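Local coordinates for protein 4-hydroxybenzoyl-CoA thioesterase (Staphylococcus aureus, PDB 6FDG) that probably hydrolyses acyl-CoA thioesters, acting as a DHNA-CoA thioesterase of the hotdog-fold 4-hydroxybenzoyl-CoA thioesterase family in the vitamin K2 pathway, at residues A[29-32]-A[33-37]; A[111-114]-A[115-118]; A[136-139]-A[140-144]. All coordinates share one frame; numbering follows the deposited sequence. Where two conformers were deposited one is given.

Contact 1 (A[29-32]-A[33-37]); sequences WFEV and ARLDY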
loop_
_atom_site.group_PDB
_atom_site.type_symbol
_atom_site.label_atom_id
_atom_site.label_comp_id
_atom_site.label_asym_id
_atom_site.label_seq_id
_atom_site.Cartn_x
_atom_site.Cartn_y
_atom_site.Cartn_z
ATOM N N TRP A 29 8.294 -7.035 2.114
ATOM C CA TRP A 29 8.968 -8.289 1.788
ATOM C C TRP A 29 9.890 -8.730 2.908
ATOM O O TRP A 29 9.908 -9.940 3.215
ATOM C CB TRP A 29 9.807 -8.138 0.512
ATOM C CG TRP A 29 8.957 -8.004 -0.740
ATOM C CD1 TRP A 29 7.643 -7.906 -0.841
ATOM C CD2 TRP A 29 9.469 -7.950 -2.089
ATOM N NE1 TRP A 29 7.214 -7.806 -2.181
ATOM C CE2 TRP A 29 8.372 -7.854 -2.931
ATOM C CE3 TRP A 29 10.740 -7.970 -2.629
ATOM C CZ2 TRP A 29 8.454 -7.856 -4.337
ATOM C CZ3 TRP A 29 10.863 -7.942 -4.026
ATOM C CH2 TRP A 29 9.708 -7.895 -4.833
ATOM N N PHE A 30 10.551 -7.802 3.602
ATOM C CA PHE A 30 11.359 -8.181 4.792
ATOM C C PHE A 30 10.426 -8.747 5.835
ATOM O O PHE A 30 10.832 -9.713 6.525
ATOM C CB PHE A 30 12.114 -7.019 5.347
ATOM C CG PHE A 30 13.262 -6.504 4.505
ATOM C CD1 PHE A 30 13.784 -7.125 3.394
ATOM C CD2 PHE A 30 13.921 -5.349 4.955
ATOM C CE1 PHE A 30 14.887 -6.597 2.687
ATOM C CE2 PHE A 30 15.034 -4.846 4.308
ATOM C CZ PHE A 30 15.489 -5.491 3.153
ATOM N N GLU A 31 9.214 -8.198 6.033
ATOM C CA GLU A 31 8.274 -8.763 7.003
ATOM C C GLU A 31 7.889 -10.168 6.655
ATOM O O GLU A 31 7.874 -11.054 7.545
ATOM C CB GLU A 31 7.067 -7.846 7.069
ATOM C CG GLU A 31 5.914 -8.434 7.851
ATOM C CD GLU A 31 4.642 -7.605 7.590
ATOM O OE1 GLU A 31 3.738 -8.082 6.769
ATOM O OE2 GLU A 31 4.463 -6.564 8.293
ATOM N N VAL A 32 7.524 -10.418 5.398
ATOM C CA VAL A 32 7.164 -11.754 4.973
ATOM C C VAL A 32 8.322 -12.719 5.271
ATOM O O VAL A 32 8.122 -13.816 5.810
ATOM C CB VAL A 32 6.792 -11.756 3.474
ATOM C CG1 VAL A 32 6.665 -13.202 2.889
ATOM C CG2 VAL A 32 5.510 -11.023 3.272
ATOM N N ALA A 33 9.511 -12.344 4.966
ATOM C CA ALA A 33 10.699 -13.166 5.209
ATOM C C ALA A 33 10.965 -13.400 6.648
ATOM O O ALA A 33 11.251 -14.560 7.052
ATOM C CB ALA A 33 11.881 -12.576 4.449
ATOM N N ARG A 34 10.873 -12.358 7.455
ATOM C CA ARG A 34 11.127 -12.479 8.863
ATOM C C ARG A 34 10.079 -13.399 9.563
ATOM O O ARG A 34 10.431 -14.251 10.382
ATOM C CB ARG A 34 11.002 -11.037 9.493
ATOM C CG ARG A 34 11.191 -10.980 10.955
ATOM C CD ARG A 34 11.267 -9.546 11.467
ATOM N NE ARG A 34 10.061 -8.782 11.277
ATOM C CZ ARG A 34 9.905 -7.792 10.416
ATOM N NH1 ARG A 34 8.721 -7.089 10.449
ATOM N NH2 ARG A 34 10.739 -7.521 9.427
ATOM N N LEU A 35 8.828 -13.287 9.160
ATOM C CA LEU A 35 7.772 -14.133 9.724
ATOM C C LEU A 35 8.013 -15.577 9.242
ATOM O O LEU A 35 7.629 -16.516 10.033
ATOM C CB LEU A 35 6.409 -13.568 9.367
ATOM C CG LEU A 35 6.016 -12.293 10.121
ATOM C CD1 LEU A 35 4.739 -11.670 9.514
ATOM C CD2 LEU A 35 5.753 -12.541 11.612
ATOM N N ASP A 36 8.548 -15.785 8.044
ATOM C CA ASP A 36 8.847 -17.142 7.571
ATOM C C ASP A 36 9.994 -17.667 8.399
ATOM O O ASP A 36 10.016 -18.878 8.771
ATOM C CB ASP A 36 9.241 -17.070 6.074
ATOM C CG ASP A 36 9.423 -18.427 5.419
ATOM O OD1 ASP A 36 8.592 -19.331 5.663
ATOM O OD2 ASP A 36 10.431 -18.528 4.679
ATOM N N TYR A 37 11.042 -16.905 8.729
ATOM C CA TYR A 37 12.160 -17.309 9.601
ATOM C C TYR A 37 11.560 -17.796 10.914
ATOM O O TYR A 37 11.908 -18.875 11.437
ATOM C CB TYR A 37 13.165 -16.178 9.786
ATOM C CG TYR A 37 14.256 -16.458 10.727
ATOM C CD1 TYR A 37 14.098 -16.293 12.110
ATOM C CD2 TYR A 37 15.523 -16.888 10.278
ATOM C CE1 TYR A 37 15.112 -16.535 13.005
ATOM C CE2 TYR A 37 16.572 -17.127 11.151
ATOM C CZ TYR A 37 16.381 -16.975 12.510
ATOM O OH TYR A 37 17.459 -17.228 13.400
#
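The guanidinium group of R34 lies with one face over the backbone of E31, where CZ of R34 comes to 3.9 Å from CA of E31, while the carbonyl O of F30 approaches the group obliquely. In the modelled conformer of E31 the carboxylate stands at 85° to the guanidinium and the charged atoms do not meet, OE2 of E31 lying 4.8 Å from NH1 of R34. These residues sit on helix 26-41, the long helix that the curved sheet of the hotdog fold wraps around. The R34 chain is extended to CD and then bends at chi3 (64°), which returns the positive group over the preceding turn; Y92 bonds its NH2 through the hydroxyl and also stacks with the F30 ring. E31 leads instead to the subunit interface, where in this conformer OE1 accepts a hydrogen bond from the backbone N of A13 of the second subunit and OE2 has a weak one with the hydroxyl of Y22 of the third subunit. L35 runs alongside E31 in the same direction, its CD1 3.8 Å from CG of E31. Toward the sheet, W29 and A33 pack on strand 73-83 and F30 on strand 57-64, while NE1 of W29 is hydrogen-bonded to E14. Successive bonds from N of residue i+4 to O of residue i hold the helix regular, among them A33 N to W29 O at 3.0 Å. In the tightest, N of R34 donates to O of F30 at 2.8 Å.

Contact 2 (A[111-114]-A[115-118]); sequences CIKE and DTFK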
loop_
_atom_site.group_PDB
_atom_site.type_symbol
_atom_site.label_atom_id
_atom_site.label_comp_id
_atom_site.label_asym_id
_atom_site.label_seq_id
_atom_site.Cartn_x
_atom_site.Cartn_y
_atom_site.Cartn_z
ATOM N N CYS A 111 9.762 -6.136 21.556
ATOM C CA CYS A 111 8.450 -6.648 21.906
ATOM C C CYS A 111 7.857 -5.770 22.999
ATOM O O CYS A 111 8.585 -5.373 23.907
ATOM C CB CYS A 111 8.606 -8.077 22.459
ATOM S SG CYS A 111 9.070 -9.335 21.234
ATOM N N ILE A 112 6.584 -5.502 22.850
ATOM C CA ILE A 112 5.875 -4.605 23.751
ATOM C C ILE A 112 4.502 -5.149 24.047
ATOM O O ILE A 112 3.926 -5.925 23.392
ATOM C CB ILE A 112 5.732 -3.204 23.106
ATOM C CG1 ILE A 112 4.841 -3.209 21.879
ATOM C CG2 ILE A 112 7.122 -2.561 22.815
ATOM C CD1 ILE A 112 4.701 -1.814 21.238
ATOM N N LYS A 113 3.951 -4.636 25.202
ATOM C CA LYS A 113 2.580 -4.891 25.524
ATOM C C LYS A 113 1.630 -4.159 24.615
ATOM O O LYS A 113 1.846 -2.990 24.346
ATOM C CB LYS A 113 2.305 -4.451 26.995
ATOM C CG LYS A 113 3.151 -5.050 28.019
ATOM C CD LYS A 113 3.043 -6.512 28.114
ATOM C CE LYS A 113 1.625 -7.065 28.331
ATOM N NZ LYS A 113 1.309 -7.343 29.796
ATOM N N GLU A 114 0.617 -4.828 24.161
ATOM C CA GLU A 114 -0.319 -4.272 23.132
ATOM C C GLU A 114 -1.061 -3.112 23.721
ATOM O O GLU A 114 -1.355 -2.105 23.010
ATOM C CB GLU A 114 -1.307 -5.296 22.688
ATOM C CG GLU A 114 -2.229 -4.755 21.617
ATOM C CD GLU A 114 -2.948 -5.840 20.898
ATOM O OE1 GLU A 114 -3.181 -6.915 21.541
ATOM O OE2 GLU A 114 -3.256 -5.587 19.699
ATOM N N ASP A 115 -1.312 -3.205 25.022
ATOM C CA ASP A 115 -2.239 -2.196 25.624
ATOM C C ASP A 115 -1.488 -0.883 25.941
ATOM O O ASP A 115 -1.842 0.169 25.393
ATOM C CB ASP A 115 -3.097 -2.819 26.765
ATOM C CG ASP A 115 -2.284 -3.512 27.822
ATOM O OD1 ASP A 115 -1.053 -3.526 27.758
ATOM O OD2 ASP A 115 -2.875 -4.106 28.771
ATOM N N THR A 116 -0.336 -0.972 26.608
ATOM C CA THR A 116 0.447 0.188 27.045
ATOM C C THR A 116 1.658 0.613 26.165
ATOM O O THR A 116 2.329 1.620 26.416
ATOM C CB THR A 116 1.018 -0.097 28.433
ATOM O OG1 THR A 116 1.973 -1.157 28.351
ATOM C CG2 THR A 116 -0.118 -0.567 29.462
ATOM N N PHE A 117 1.974 -0.269 25.191
ATOM C CA PHE A 117 3.204 -0.224 24.383
ATOM C C PHE A 117 4.489 -0.257 25.217
ATOM O O PHE A 117 5.542 0.113 24.759
ATOM C CB PHE A 117 3.194 0.996 23.387
ATOM C CG PHE A 117 2.127 0.886 22.281
ATOM C CD1 PHE A 117 1.375 -0.221 22.074
ATOM C CD2 PHE A 117 1.958 1.941 21.360
ATOM C CE1 PHE A 117 0.405 -0.313 21.051
ATOM C CE2 PHE A 117 1.007 1.841 20.334
ATOM C CZ PHE A 117 0.256 0.712 20.171
ATOM N N LYS A 118 4.431 -0.707 26.477
ATOM C CA LYS A 118 5.628 -0.885 27.270
ATOM C C LYS A 118 6.519 -2.065 26.790
ATOM O O LYS A 118 5.988 -3.155 26.609
ATOM C CB LYS A 118 5.253 -1.199 28.731
ATOM C CG LYS A 118 6.392 -0.877 29.721
ATOM C CD LYS A 118 6.180 0.494 30.386
ATOM C CE LYS A 118 7.094 0.662 31.607
ATOM N NZ LYS A 118 8.547 0.467 31.282
#
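I112 and F117 meet on the compact side of a chain reversal that ends strand 101-113. The chain turns through 114-117, three residues near right-handed helical angles followed by F117 at positive phi, with the ST turn of T116 inside it. CD1 of I112 lies 3.8 Å from CD1 of F117 and approaches the ring obliquely. The ethyl branch of I112 reaches it because CG1 sits between the backbone N and the carbonyl carbon (chi1 66°). At the ring's edge, close to its plane, is the carbonyl O of K113. That same oxygen accepts a weak hydrogen bond from N of F117, bent to 125° at the hydrogen, and so faces both the backbone and the ring of one residue. The reversal is closed more firmly by N of K113, which donates to O of K118 at 2.9 Å. F117 also packs on M18 of the third subunit.

The other side is looser and largely exposed. K113 and T116 lie side by side there, with CB of K113 3.6 Å from OG1 of T116, and the lysine chain curls through successive bends without its ammonium touching the D115 carboxylate: NZ of K113 and OD1 of D115 are 4.9 Å apart. D115 uses OD1 for a weak bond from N of T116. The bond that defines the ST turn is straighter: N of K118 donates to OG1 of T116 at 3.1 Å.

Contact 3 (A[136-139]-A[140-144]); sequences VQAL and NNEGK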
loop_
_atom_site.group_PDB
_atom_site.type_symbol
_atom_site.label_atom_id
_atom_site.label_comp_id
_atom_site.label_asym_id
_atom_site.label_seq_id
_atom_site.Cartn_x
_atom_site.Cartn_y
_atom_site.Cartn_z
ATOM N N VAL A 136 20.468 -20.129 18.779
ATOM C CA VAL A 136 20.881 -19.639 17.449
ATOM C C VAL A 136 21.973 -18.686 17.537
ATOM O O VAL A 136 22.911 -18.693 16.739
ATOM C CB VAL A 136 19.603 -19.142 16.662
ATOM C CG1 VAL A 136 20.065 -18.389 15.429
ATOM C CG2 VAL A 136 18.713 -20.283 16.282
ATOM N N GLN A 137 21.913 -17.716 18.453
ATOM C CA GLN A 137 22.925 -16.729 18.577
ATOM C C GLN A 137 24.354 -17.370 18.847
ATOM O O GLN A 137 25.369 -16.963 18.268
ATOM C CB GLN A 137 22.673 -15.664 19.725
ATOM C CG GLN A 137 23.721 -14.596 19.865
ATOM C CD GLN A 137 23.792 -13.783 18.628
ATOM O OE1 GLN A 137 22.851 -13.043 18.301
ATOM N NE2 GLN A 137 24.857 -13.907 17.868
ATOM N N ALA A 138 24.328 -18.345 19.721
ATOM C CA ALA A 138 25.602 -19.056 20.028
ATOM C C ALA A 138 26.119 -19.789 18.788
ATOM O O ALA A 138 27.339 -19.734 18.477
ATOM C CB ALA A 138 25.335 -20.013 21.185
ATOM N N LEU A 139 25.211 -20.430 18.047
ATOM C CA LEU A 139 25.629 -21.149 16.794
ATOM C C LEU A 139 26.193 -20.162 15.779
ATOM O O LEU A 139 27.180 -20.383 15.065
ATOM C CB LEU A 139 24.503 -21.948 16.236
ATOM C CG LEU A 139 24.012 -23.123 17.062
ATOM C CD1 LEU A 139 22.736 -23.732 16.541
ATOM C CD2 LEU A 139 25.183 -24.182 17.232
ATOM N N ASN A 140 25.490 -18.996 15.633
ATOM C CA ASN A 140 25.936 -17.949 14.725
ATOM C C ASN A 140 27.319 -17.469 15.146
ATOM O O ASN A 140 28.225 -17.319 14.286
ATOM C CB ASN A 140 24.938 -16.733 14.691
ATOM C CG ASN A 140 23.732 -17.032 13.940
ATOM O OD1 ASN A 140 23.648 -17.987 13.198
ATOM N ND2 ASN A 140 22.680 -16.261 14.144
ATOM N N ASN A 141 27.585 -17.271 16.438
ATOM C CA ASN A 141 28.926 -16.822 16.913
ATOM C C ASN A 141 30.002 -17.854 16.626
ATOM O O ASN A 141 31.141 -17.407 16.409
ATOM C CB ASN A 141 28.866 -16.581 18.398
ATOM C CG ASN A 141 28.056 -15.350 18.766
ATOM O OD1 ASN A 141 27.833 -14.485 17.921
ATOM N ND2 ASN A 141 27.616 -15.271 20.039
ATOM N N GLU A 142 29.599 -19.110 16.583
ATOM C CA GLU A 142 30.567 -20.258 16.208
ATOM C C GLU A 142 30.742 -20.439 14.729
ATOM O O GLU A 142 31.560 -21.236 14.322
ATOM C CB GLU A 142 30.054 -21.549 16.811
ATOM C CG GLU A 142 30.022 -21.490 18.321
ATOM C CD GLU A 142 29.224 -22.548 19.021
ATOM O OE1 GLU A 142 28.754 -23.522 18.394
ATOM O OE2 GLU A 142 29.012 -22.357 20.240
ATOM N N GLY A 143 30.002 -19.715 13.903
ATOM C CA GLY A 143 30.114 -19.739 12.480
ATOM C C GLY A 143 29.443 -20.885 11.847
ATOM O O GLY A 143 29.695 -21.147 10.637
ATOM N N LYS A 144 28.479 -21.504 12.492
ATOM C CA LYS A 144 27.621 -22.472 11.870
ATOM C C LYS A 144 26.817 -21.912 10.711
ATOM O O LYS A 144 26.405 -20.713 10.788
ATOM C CB LYS A 144 26.596 -23.073 12.826
ATOM C CG LYS A 144 26.917 -24.320 13.597
ATOM C CD LYS A 144 28.007 -24.031 14.541
ATOM C CE LYS A 144 28.444 -25.346 15.200
ATOM N NZ LYS A 144 29.464 -24.966 16.192
HETATM O O HOH W 1 21.457 -14.566 16.467
#
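The Q137 side chain sets out away from residues 140-144 with CG opposite the backbone N (chi1 -179°), then bends at chi2 (62°), which carries its amide back over N141. There NE2 of Q137 donates a weak bond to OD1 of N141 at 3.0 Å, the two amide planes inclined by 32°. The other end of the glutamine amide, OE1, accepts from the backbone N of Y83 and takes a weak, water-donated bond; that water accepts in turn from ND2 of N140 at 3.1 Å. N140 directs OD1 to the backbone N of I2, and its side chain runs alongside V136, whose CG1 lies 3.6 Å from ND2 of N140. Further on, CD2 of L139 packs 3.9 Å from CD of K144. The lysine chain passes across this leucine to form a salt bridge with E142, in which the ammonium meets OE1 on its anti side, 2.7 Å from NZ of K144 to OE1 of E142. Two backbone bonds secure the end of helix 127-141: G143 N to N140 O at 3.0 Å and K144 N to L139 O at 3.1 Å. With G143 at positive phi, this is the Schellman motif that commonly terminates an alpha-helix.

How the contacts relate
The three contacts follow one another along the chain, none nested or crossing, and each is local to one continuous segment. Contact 1 is a stretch of helix 26-41, its centre about 4 Å from the centre of the chain, joining the sheet to neighbouring subunits. Contact 2, its centre about 22 Å from that of contact 1, closes the tight reversal after strand 101-113 that leads toward helix 122-125. Contact 3 ends helix 127-141 and turns the chain toward strand 146-147. Contacts 1 and 3 touch directly, OH of Y37 lying 3.5 Å from CG1 of V136, so the central helix packs against the C-terminal one. Contact 2 touches neither.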